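Local coordinates for actibind (Aspergillus niger, PDB 3D3Z), which cleaves RNA as a T2-family ribonuclease, probably without strict base specificity but with a preference for adenylic acid, at residues W36-S41 and D193-Q198; T154-A159 and E175-A180; A167-S172 and I230-K235; V189-G194 and S223-S228. All blocks are in the same frame, centred on the assembly; numbering follows the deposited sequence.

Contact 1: residues W36-S41 and D193-Q198; sequences WDYDPS and DGALSQ. With EDO (1,2-ethanediol), chain G.
Trp-36 and Ser-197 meet through polar backbone groups. The N of Trp-36 donates to O of Ser-197 over 2.8 Å, almost straight at 174°, with the donor standing above the carbonyl plane. A water adds a second link: it donates to O of Trp-36 at 2.5 Å and lies hydrogen-bonded to OG of Ser-197 at 3.0 Å. A 1,2-ethanediol, probably from the crystallisation liquor, binds on the loop alone, donating from O2 to O of Asp-39 at 3.1 Å.

The other touches are van der Waals. Ring atom CD1 of Trp-36 comes within 3.4 Å of O of Leu-196, an oxygen buried here with no hydrogen-bond partner in the model. With CG of Tyr-38 between the backbone N and the carbonyl carbon (chi1 58°), the Tyr-38 ring lies beside Ala-195, its CZ 3.9 Å and its OH 3.7 Å from CB of that residue.

The indole of Trp-36 meets Tyr-232 edge-to-face, and NE1 donates to O of Pro-233. Strand 29-35 pairs antiparallel with strand 195-206, and the Trp-36 bond carries that pairing into the loop that brings Asp-37 to the ligand pocket. On strand 188-192, Gly-190 faces both Ser-197 and Gln-198, a classic beta bulge.

Contact 2: residues T154-A159 and E175-A180; sequences TALSDA and EDALAA
Leu-156 and Leu-178 carry the buried part of this helix-helix contact, where several branches meet at once. Their side chains cross obliquely, with CG of Leu-156 set 3.6 Å from CD2 of Leu-178. In both, CG is anti to the carbonyl carbon (chi1 -72° and -66°), and the branched ends bring the two residues together. CD2 of Leu-156 also reaches CB of Ala-177 at 4.0 Å. One residue earlier, CB of Ala-155 lies 4.0 Å from CD2 of Leu-178 and 3.6 Å from O of Ala-177. Alanines at these places let the axes of the two short helical segments approach to 8.2 Å.

The solvent side has fewer contacts. Exposed Ala-159 offers one methyl, whose CB touches CB of buried Ala-177 at 3.5 Å. Beside it a water spans the groove, donating to O of Ala-155 at 2.7 Å and to O of Ala-177 at 2.5 Å, so these two carbonyls are joined through solvent and not directly.

Behind the leucines, Leu-156 touches Tyr-232, while Leu-178 rests on Leu-199 and Tyr-201, so that helix 171-179 packs on strand 195-206. Two successive helices whose segments 154-158 and 175-179 make 122° between their N-to-C directions, one of them laid on an antiparallel sheet, fit the alpha-plus-beta fold of RNase T2 enzymes.

Contact 3: residues A167-S172 and I230-K235; sequences ATYKLS and IKYPPK
A single antiparallel beta bridge between Tyr-169 and Ile-230 joins the run leading into helix 171-179 to the chain that follows strand 213-216, near the C-terminus. Two backbone bonds make it a hydrogen-bonded pair. Tyr-169 N gives to O of Ile-230 at 2.8 Å, a bent bond of 131°, and Ile-230 N gives to O of Tyr-169 at 3.0 Å and a straighter 149°. The O of Ile-230 also receives a CA-H...O contact from CA of Thr-168 at 3.2 Å.

Side chains pack along the bridge. In Ile-230 the second torsion, 159°, extends CD1 away from the backbone to the start of the helix, 3.9 Å from CB of Leu-171 and 3.7 Å from the N of that residue. Lys-170 holds the N-cap position just before it. Toward Tyr-232, CE2 of Tyr-169 comes to 3.8 Å from CB of Tyr-232 and lies at the edge of the Tyr-232 ring, near its plane. The phenol ends lead elsewhere: OH of Tyr-169 bonds to O of Thr-162, and OH of Tyr-232 is hydrogen-bonded to NE1 of Trp-48. One water lies 2.7 Å from O of Ala-167 and accepts from N of Tyr-232 at 2.8 Å.

With Lys-231 also backbone-bonded to Gly-194 and Leu-196, this is an isolated bridge that ties a late, extended segment between the start of strand 195-206 and the approach to helix 171-179.

Contact 4: residues V189-G194 and S223-S228; sequences VGCEDG and SNCKDS
Asn-224 reaches across to Cys-191 and pairs its amide with that residue's backbone. From CB the first torsion, 70°, sets CG between the backbone N and the carbonyl carbon, and CG then stands 3.7 Å from N of Cys-191. Beyond it, OD1 accepts from N of Cys-191 at 2.7 Å; the bond is nearly straight at 170°, in the amide plane and on a lone pair. The same oxygen packs against CA of Gly-190 at 3.3 Å. At the other tip, ND2 makes only a weak bond to O of Cys-191, 3.4 Å away, and another weak one to a water that itself donates to O of Cys-191 and OE1 of Glu-192.

The carboxamide thus serves the edge strand 188-192 much as a neighbouring peptide group would, and a disulfide locks the pairing: SG of Cys-191 to SG of Cys-225 is 2.0 Å, with a right-handed chi3 of 97°. Just before it, Ser-223 OG donates to O of Val-189 at 2.6 Å and accepts from N of Cys-225 at 3.0 Å, an ST turn. Val-189 lays CG1 against SG of Cys-225 at 4.0 Å and turns also to Leu-171 and Ile-174 of helix 171-179.

Contacts 1, 3 and 4 crowd together, their centres 9 to 11 Å apart, and contact 2 lies 13 Å from contact 3. Gly-190 N of contact 4 meets Gln-198 O of contact 1 at 2.7 Å, a probable hydrogen bond. Helix 171-179 serves both contacts 2 and 3, and its Leu-171 N lies 3.0 Å from Asp-227 O of contact 4, another probable hydrogen bond. Contact 1 lies nearest the active site: Asp-37 touches the bound nucleoside analogue, and the side chain of Ser-197 is about 8 Å from that of His-51, a predicted active-site residue.

Contact 1: residues W36-S41 and D193-Q198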
# COMPACT_ATOMS: atom_id res chain seq x y z
N TRP A 36 -8.86 3.33 7.12
CA TRP A 36 -10.09 3.00 7.84
C TRP A 36 -11.10 4.16 7.60
O TRP A 36 -11.04 5.23 8.24
CB TRP A 36 -9.77 2.76 9.35
CG TRP A 36 -10.97 2.37 10.11
CD1 TRP A 36 -11.72 3.15 10.99
CD2 TRP A 36 -11.61 1.10 10.06
NE1 TRP A 36 -12.79 2.42 11.46
CE2 TRP A 36 -12.72 1.15 10.94
CE3 TRP A 36 -11.33 -0.10 9.39
CZ2 TRP A 36 -13.57 0.07 11.12
CZ3 TRP A 36 -12.18 -1.19 9.58
CH2 TRP A 36 -13.28 -1.09 10.45
N ASP A 37 -12.00 3.99 6.62
CA ASP A 37 -12.93 5.01 6.21
C ASP A 37 -14.25 4.75 6.93
O ASP A 37 -14.92 3.76 6.65
CB ASP A 37 -13.15 5.01 4.68
CG ASP A 37 -11.93 5.49 3.87
OD1 ASP A 37 -11.03 6.17 4.42
OD2 ASP A 37 -11.89 5.19 2.63
N TYR A 38 -14.59 5.58 7.93
CA TYR A 38 -15.83 5.41 8.76
C TYR A 38 -16.90 6.50 8.50
O TYR A 38 -18.15 6.27 8.60
CB TYR A 38 -15.44 5.30 10.26
CG TYR A 38 -14.69 6.51 10.72
CD1 TYR A 38 -13.29 6.54 10.67
CD2 TYR A 38 -15.38 7.69 11.05
CE1 TYR A 38 -12.59 7.69 10.98
CE2 TYR A 38 -14.68 8.85 11.39
CZ TYR A 38 -13.29 8.83 11.38
OH TYR A 38 -12.61 10.00 11.66
N ASP A 39 -16.48 7.70 8.07
CA ASP A 39 -17.45 8.72 7.77
C ASP A 39 -17.06 9.57 6.57
O ASP A 39 -16.38 10.56 6.75
CB ASP A 39 -17.71 9.63 9.01
CG ASP A 39 -18.80 10.70 8.75
OD1 ASP A 39 -19.43 10.69 7.67
OD2 ASP A 39 -19.05 11.58 9.63
N PRO A 40 -17.50 9.20 5.36
CA PRO A 40 -18.35 8.06 5.03
C PRO A 40 -17.58 6.74 5.08
O PRO A 40 -16.37 6.67 4.82
CB PRO A 40 -18.81 8.37 3.60
CG PRO A 40 -17.68 9.18 3.03
CD PRO A 40 -17.09 9.94 4.14
N SER A 41 -18.30 5.69 5.42
CA SER A 41 -17.79 4.33 5.39
C SER A 41 -17.72 3.69 3.96
O SER A 41 -18.55 3.97 3.09
CB SER A 41 -18.67 3.44 6.25
OG SER A 41 -18.65 3.78 7.61
N ASP A 193 -8.82 13.40 13.82
CA ASP A 193 -9.86 13.81 14.78
C ASP A 193 -9.85 12.80 15.94
O ASP A 193 -10.91 12.33 16.36
CB ASP A 193 -11.27 13.82 14.12
CG ASP A 193 -11.42 14.89 13.01
OD1 ASP A 193 -11.23 16.06 13.35
OD2 ASP A 193 -11.72 14.59 11.81
N GLY A 194 -8.66 12.41 16.42
CA GLY A 194 -8.57 11.35 17.43
C GLY A 194 -9.07 9.96 17.08
O GLY A 194 -9.18 9.10 17.96
N ALA A 195 -9.35 9.69 15.80
CA ALA A 195 -9.80 8.36 15.36
C ALA A 195 -8.74 7.70 14.46
O ALA A 195 -8.10 8.34 13.62
CB ALA A 195 -11.14 8.44 14.63
N LEU A 196 -8.59 6.41 14.66
CA LEU A 196 -7.75 5.54 13.86
C LEU A 196 -8.27 5.60 12.39
O LEU A 196 -9.48 5.45 12.11
CB LEU A 196 -7.75 4.13 14.52
CG LEU A 196 -6.72 3.07 14.22
CD1 LEU A 196 -5.30 3.53 14.48
CD2 LEU A 196 -7.10 1.79 15.00
N SER A 197 -7.34 5.89 11.50
CA SER A 197 -7.60 6.37 10.15
C SER A 197 -6.70 5.78 9.04
O SER A 197 -7.18 5.46 7.98
CB SER A 197 -7.44 7.87 10.15
OG SER A 197 -7.71 8.34 8.86
N GLN A 198 -5.39 5.72 9.27
CA GLN A 198 -4.41 5.32 8.25
C GLN A 198 -3.29 4.45 8.83
O GLN A 198 -2.91 4.64 10.01
CB GLN A 198 -3.77 6.57 7.63
CG GLN A 198 -4.77 7.47 6.85
CD GLN A 198 -4.11 8.47 5.96
OE1 GLN A 198 -3.21 8.12 5.20
NE2 GLN A 198 -4.54 9.77 6.03
C1 EDO G . -12.58 9.56 5.00
O1 EDO G . -13.69 8.67 5.19
C2 EDO G . -13.02 10.89 4.39
O2 EDO G . -13.75 11.61 5.38
O HOH W 1 -10.56 7.66 8.14

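Contact 2: residues T154-A159 and E175-A180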
# COMPACT_ATOMS: atom_id res chain seq x y z
N THR A 154 -8.01 -7.95 11.36
CA THR A 154 -7.85 -9.20 12.09
C THR A 154 -6.68 -9.15 13.07
O THR A 154 -6.79 -9.65 14.17
CB THR A 154 -7.69 -10.38 11.15
OG1 THR A 154 -8.88 -10.47 10.36
CG2 THR A 154 -7.56 -11.69 11.94
N ALA A 155 -5.57 -8.55 12.67
CA ALA A 155 -4.44 -8.43 13.59
C ALA A 155 -4.87 -7.63 14.84
O ALA A 155 -4.46 -7.95 15.97
CB ALA A 155 -3.28 -7.78 12.91
N LEU A 156 -5.64 -6.56 14.63
CA LEU A 156 -6.17 -5.74 15.73
C LEU A 156 -7.19 -6.52 16.55
O LEU A 156 -7.10 -6.59 17.77
CB LEU A 156 -6.75 -4.40 15.22
CG LEU A 156 -5.72 -3.36 14.75
CD1 LEU A 156 -6.37 -2.31 13.85
CD2 LEU A 156 -4.96 -2.67 15.88
N SER A 157 -8.14 -7.13 15.87
CA SER A 157 -9.14 -7.95 16.52
C SER A 157 -8.58 -9.02 17.46
O SER A 157 -9.16 -9.25 18.55
CB SER A 157 -9.99 -8.65 15.47
OG SER A 157 -11.13 -9.19 16.09
N ASP A 158 -7.51 -9.68 17.01
CA ASP A 158 -6.88 -10.81 17.72
C ASP A 158 -6.21 -10.36 19.01
O ASP A 158 -5.94 -11.18 19.90
CB ASP A 158 -5.75 -11.43 16.87
CG ASP A 158 -6.25 -12.30 15.73
OD1 ASP A 158 -7.46 -12.65 15.67
OD2 ASP A 158 -5.40 -12.64 14.88
N ALA A 159 -5.87 -9.07 19.05
CA ALA A 159 -5.31 -8.39 20.20
C ALA A 159 -6.39 -7.65 20.98
O ALA A 159 -6.07 -6.80 21.80
CB ALA A 159 -4.25 -7.41 19.73
N GLU A 175 -0.04 -0.44 17.83
CA GLU A 175 1.28 -0.70 17.27
C GLU A 175 1.81 -2.12 17.45
O GLU A 175 2.41 -2.69 16.52
CB GLU A 175 2.29 0.27 17.86
CG GLU A 175 2.12 1.68 17.34
CD GLU A 175 3.06 2.66 17.98
OE1 GLU A 175 3.47 2.40 19.13
OE2 GLU A 175 3.37 3.69 17.34
N ASP A 176 1.59 -2.69 18.64
CA ASP A 176 2.05 -4.04 18.92
C ASP A 176 1.23 -5.06 18.12
O ASP A 176 1.80 -6.01 17.56
CB ASP A 176 1.97 -4.38 20.42
CG ASP A 176 2.93 -3.57 21.29
OD1 ASP A 176 3.88 -2.93 20.79
OD2 ASP A 176 2.73 -3.61 22.53
N ALA A 177 -0.09 -4.86 18.09
CA ALA A 177 -1.02 -5.76 17.43
C ALA A 177 -0.70 -5.91 15.93
O ALA A 177 -0.81 -7.01 15.35
CB ALA A 177 -2.44 -5.26 17.60
N LEU A 178 -0.24 -4.80 15.34
CA LEU A 178 -0.00 -4.72 13.89
C LEU A 178 1.42 -5.11 13.57
O LEU A 178 1.69 -5.72 12.54
CB LEU A 178 -0.33 -3.31 13.40
CG LEU A 178 -1.83 -2.95 13.51
CD1 LEU A 178 -2.04 -1.48 13.19
CD2 LEU A 178 -2.78 -3.86 12.67
N ALA A 179 2.33 -4.81 14.50
CA ALA A 179 3.70 -5.28 14.42
C ALA A 179 3.77 -6.81 14.32
O ALA A 179 4.72 -7.35 13.73
CB ALA A 179 4.50 -4.76 15.63
N ALA A 180 2.77 -7.49 14.88
CA ALA A 180 2.68 -8.95 14.92
C ALA A 180 2.47 -9.62 13.55
O ALA A 180 2.78 -10.80 13.38
CB ALA A 180 1.54 -9.35 15.83
O HOH W 2 -2.00 -9.00 16.31

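Contact 3: residues A167-S172 and I230-K235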
# COMPACT_ATOMS: atom_id res chain seq x y z
N ALA A 167 -15.48 2.32 23.54
CA ALA A 167 -14.11 1.97 23.89
C ALA A 167 -13.11 2.90 23.24
O ALA A 167 -13.37 3.47 22.17
CB ALA A 167 -13.84 0.51 23.52
N THR A 168 -12.00 3.12 23.93
CA THR A 168 -10.88 3.84 23.35
C THR A 168 -9.64 3.03 23.58
O THR A 168 -9.64 2.09 24.38
CB THR A 168 -10.66 5.28 23.91
OG1 THR A 168 -10.28 5.21 25.30
CG2 THR A 168 -11.89 6.16 23.71
N TYR A 169 -8.58 3.37 22.87
CA TYR A 169 -7.44 2.48 22.78
C TYR A 169 -6.13 3.22 22.92
O TYR A 169 -6.05 4.44 22.71
CB TYR A 169 -7.47 1.67 21.45
CG TYR A 169 -8.65 0.75 21.30
CD1 TYR A 169 -8.70 -0.47 21.96
CD2 TYR A 169 -9.75 1.10 20.48
CE1 TYR A 169 -9.79 -1.29 21.84
CE2 TYR A 169 -10.85 0.26 20.35
CZ TYR A 169 -10.86 -0.93 21.02
OH TYR A 169 -11.92 -1.79 20.89
N LYS A 170 -5.12 2.45 23.30
CA LYS A 170 -3.76 2.94 23.48
C LYS A 170 -2.90 2.73 22.23
O LYS A 170 -2.93 1.68 21.64
CB LYS A 170 -3.10 2.28 24.72
CG LYS A 170 -3.68 2.85 26.07
CD LYS A 170 -3.79 1.78 27.19
CE LYS A 170 -5.06 1.92 28.10
NZ LYS A 170 -5.20 0.74 29.10
N LEU A 171 -2.10 3.72 21.87
CA LEU A 171 -1.28 3.64 20.68
C LEU A 171 -0.37 2.43 20.67
O LEU A 171 -0.21 1.78 19.63
CB LEU A 171 -0.45 4.90 20.51
CG LEU A 171 0.39 5.02 19.25
CD1 LEU A 171 -0.44 4.80 17.94
CD2 LEU A 171 1.07 6.38 19.24
N SER A 172 0.26 2.16 21.82
CA SER A 172 1.24 1.11 21.91
C SER A 172 0.58 -0.24 21.68
O SER A 172 1.23 -1.13 21.16
CB SER A 172 1.98 1.15 23.28
OG SER A 172 1.22 0.46 24.26
N ILE A 230 -7.63 6.80 21.87
CA ILE A 230 -7.84 6.62 20.39
C ILE A 230 -9.16 5.93 20.10
O ILE A 230 -9.47 4.85 20.64
CB ILE A 230 -6.67 5.86 19.70
CG1 ILE A 230 -5.39 6.70 19.74
CG2 ILE A 230 -6.99 5.58 18.20
CD1 ILE A 230 -4.06 5.85 19.55
N LYS A 231 -9.95 6.56 19.25
CA LYS A 231 -11.20 5.97 18.85
C LYS A 231 -10.99 5.09 17.61
O LYS A 231 -10.19 5.41 16.75
CB LYS A 231 -12.24 7.03 18.52
CG LYS A 231 -12.41 8.06 19.62
CD LYS A 231 -13.52 9.04 19.31
CE LYS A 231 -13.10 10.07 18.27
NZ LYS A 231 -14.33 10.46 17.45
N TYR A 232 -11.73 4.00 17.58
CA TYR A 232 -11.80 3.09 16.43
C TYR A 232 -13.26 3.05 15.98
O TYR A 232 -14.04 2.20 16.42
CB TYR A 232 -11.29 1.73 16.86
CG TYR A 232 -10.94 0.71 15.78
CD1 TYR A 232 -11.00 0.99 14.41
CD2 TYR A 232 -10.48 -0.56 16.17
CE1 TYR A 232 -10.63 0.01 13.47
CE2 TYR A 232 -10.11 -1.52 15.25
CZ TYR A 232 -10.19 -1.23 13.90
OH TYR A 232 -9.84 -2.22 13.00
N PRO A 233 -13.68 4.06 15.20
CA PRO A 233 -15.12 4.17 14.92
C PRO A 233 -15.68 3.02 14.08
O PRO A 233 -15.01 2.57 13.14
CB PRO A 233 -15.24 5.53 14.22
CG PRO A 233 -13.96 6.24 14.48
CD PRO A 233 -12.92 5.20 14.64
N PRO A 234 -16.86 2.49 14.47
CA PRO A 234 -17.50 1.45 13.70
C PRO A 234 -17.96 1.98 12.33
O PRO A 234 -18.40 3.12 12.23
CB PRO A 234 -18.71 1.03 14.58
CG PRO A 234 -18.40 1.53 15.94
CD PRO A 234 -17.65 2.80 15.70
N LYS A 235 -17.76 1.18 11.28
CA LYS A 235 -18.29 1.53 9.96
C LYS A 235 -19.80 1.35 9.94
O LYS A 235 -20.31 0.48 10.64
CB LYS A 235 -17.61 0.71 8.86
CG LYS A 235 -16.13 0.94 8.73
CD LYS A 235 -15.62 0.21 7.48
CE LYS A 235 -14.24 0.58 7.11
NZ LYS A 235 -13.74 -0.29 6.02
O HOH W 3 -13.60 3.05 19.50

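Contact 4: residues V189-G194 and S223-S228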
# COMPACT_ATOMS: atom_id res chain seq x y z
N VAL A 189 1.11 4.60 12.31
CA VAL A 189 -0.29 4.69 12.71
C VAL A 189 -0.78 6.15 12.62
O VAL A 189 -0.29 7.02 13.34
CB VAL A 189 -0.50 4.11 14.12
CG1 VAL A 189 -2.01 4.08 14.50
CG2 VAL A 189 0.09 2.71 14.17
N GLY A 190 -1.77 6.39 11.75
CA GLY A 190 -2.29 7.73 11.48
C GLY A 190 -3.69 7.89 12.03
O GLY A 190 -4.53 7.01 11.87
N CYS A 191 -3.92 9.00 12.75
CA CYS A 191 -5.23 9.32 13.35
C CYS A 191 -5.77 10.58 12.75
O CYS A 191 -5.03 11.44 12.28
CB CYS A 191 -5.10 9.52 14.87
SG CYS A 191 -4.90 8.03 15.78
N GLU A 192 -7.10 10.67 12.72
CA GLU A 192 -7.77 11.87 12.27
C GLU A 192 -8.84 12.19 13.29
O GLU A 192 -9.68 11.34 13.57
CB GLU A 192 -8.45 11.64 10.93
CG GLU A 192 -8.94 12.92 10.26
CD GLU A 192 -7.81 13.81 9.80
OE1 GLU A 192 -6.73 13.24 9.54
OE2 GLU A 192 -7.96 15.05 9.69
N ASP A 193 -8.82 13.40 13.82
CA ASP A 193 -9.86 13.81 14.78
C ASP A 193 -9.85 12.80 15.94
O ASP A 193 -10.91 12.33 16.36
CB ASP A 193 -11.27 13.82 14.12
CG ASP A 193 -11.42 14.89 13.01
OD1 ASP A 193 -11.23 16.06 13.35
OD2 ASP A 193 -11.72 14.59 11.81
N GLY A 194 -8.66 12.41 16.42
CA GLY A 194 -8.57 11.35 17.43
C GLY A 194 -9.07 9.96 17.08
O GLY A 194 -9.18 9.10 17.96
N SER A 223 3.88 8.05 14.18
CA SER A 223 2.47 8.23 14.43
C SER A 223 2.17 9.69 14.71
O SER A 223 3.01 10.45 15.22
CB SER A 223 1.98 7.40 15.60
OG SER A 223 0.60 7.58 15.76
N ASN A 224 0.95 10.07 14.35
CA ASN A 224 0.47 11.38 14.71
C ASN A 224 -0.67 11.27 15.71
O ASN A 224 -1.43 12.23 15.89
CB ASN A 224 0.04 12.14 13.46
CG ASN A 224 -1.22 11.57 12.82
OD1 ASN A 224 -1.70 10.52 13.21
ND2 ASN A 224 -1.75 12.27 11.86
N CYS A 225 -0.83 10.10 16.32
CA CYS A 225 -1.85 9.89 17.31
C CYS A 225 -1.32 10.26 18.69
O CYS A 225 -0.10 10.30 18.93
CB CYS A 225 -2.27 8.43 17.37
SG CYS A 225 -2.91 7.76 15.78
N LYS A 226 -2.27 10.51 19.58
CA LYS A 226 -2.01 10.61 21.01
C LYS A 226 -1.77 9.21 21.56
O LYS A 226 -2.22 8.19 20.97
CB LYS A 226 -3.19 11.25 21.74
CG LYS A 226 -3.55 12.67 21.28
CD LYS A 226 -2.40 13.67 21.45
CE LYS A 226 -2.77 15.04 20.85
NZ LYS A 226 -2.18 16.23 21.59
N ASP A 227 -1.11 9.16 22.71
CA ASP A 227 -0.71 7.89 23.25
C ASP A 227 -1.89 7.10 23.71
O ASP A 227 -1.79 5.87 23.90
CB ASP A 227 0.32 8.08 24.38
CG ASP A 227 1.56 8.74 23.89
OD1 ASP A 227 2.12 8.27 22.88
OD2 ASP A 227 1.97 9.75 24.49
N SER A 228 -3.02 7.78 23.91
CA SER A 228 -4.25 7.15 24.34
C SER A 228 -5.52 7.96 23.99
O SER A 228 -5.47 9.07 23.47
CB SER A 228 -4.20 6.88 25.87
OG SER A 228 -4.20 8.11 26.58
O HOH W 4 -4.20 11.41 9.62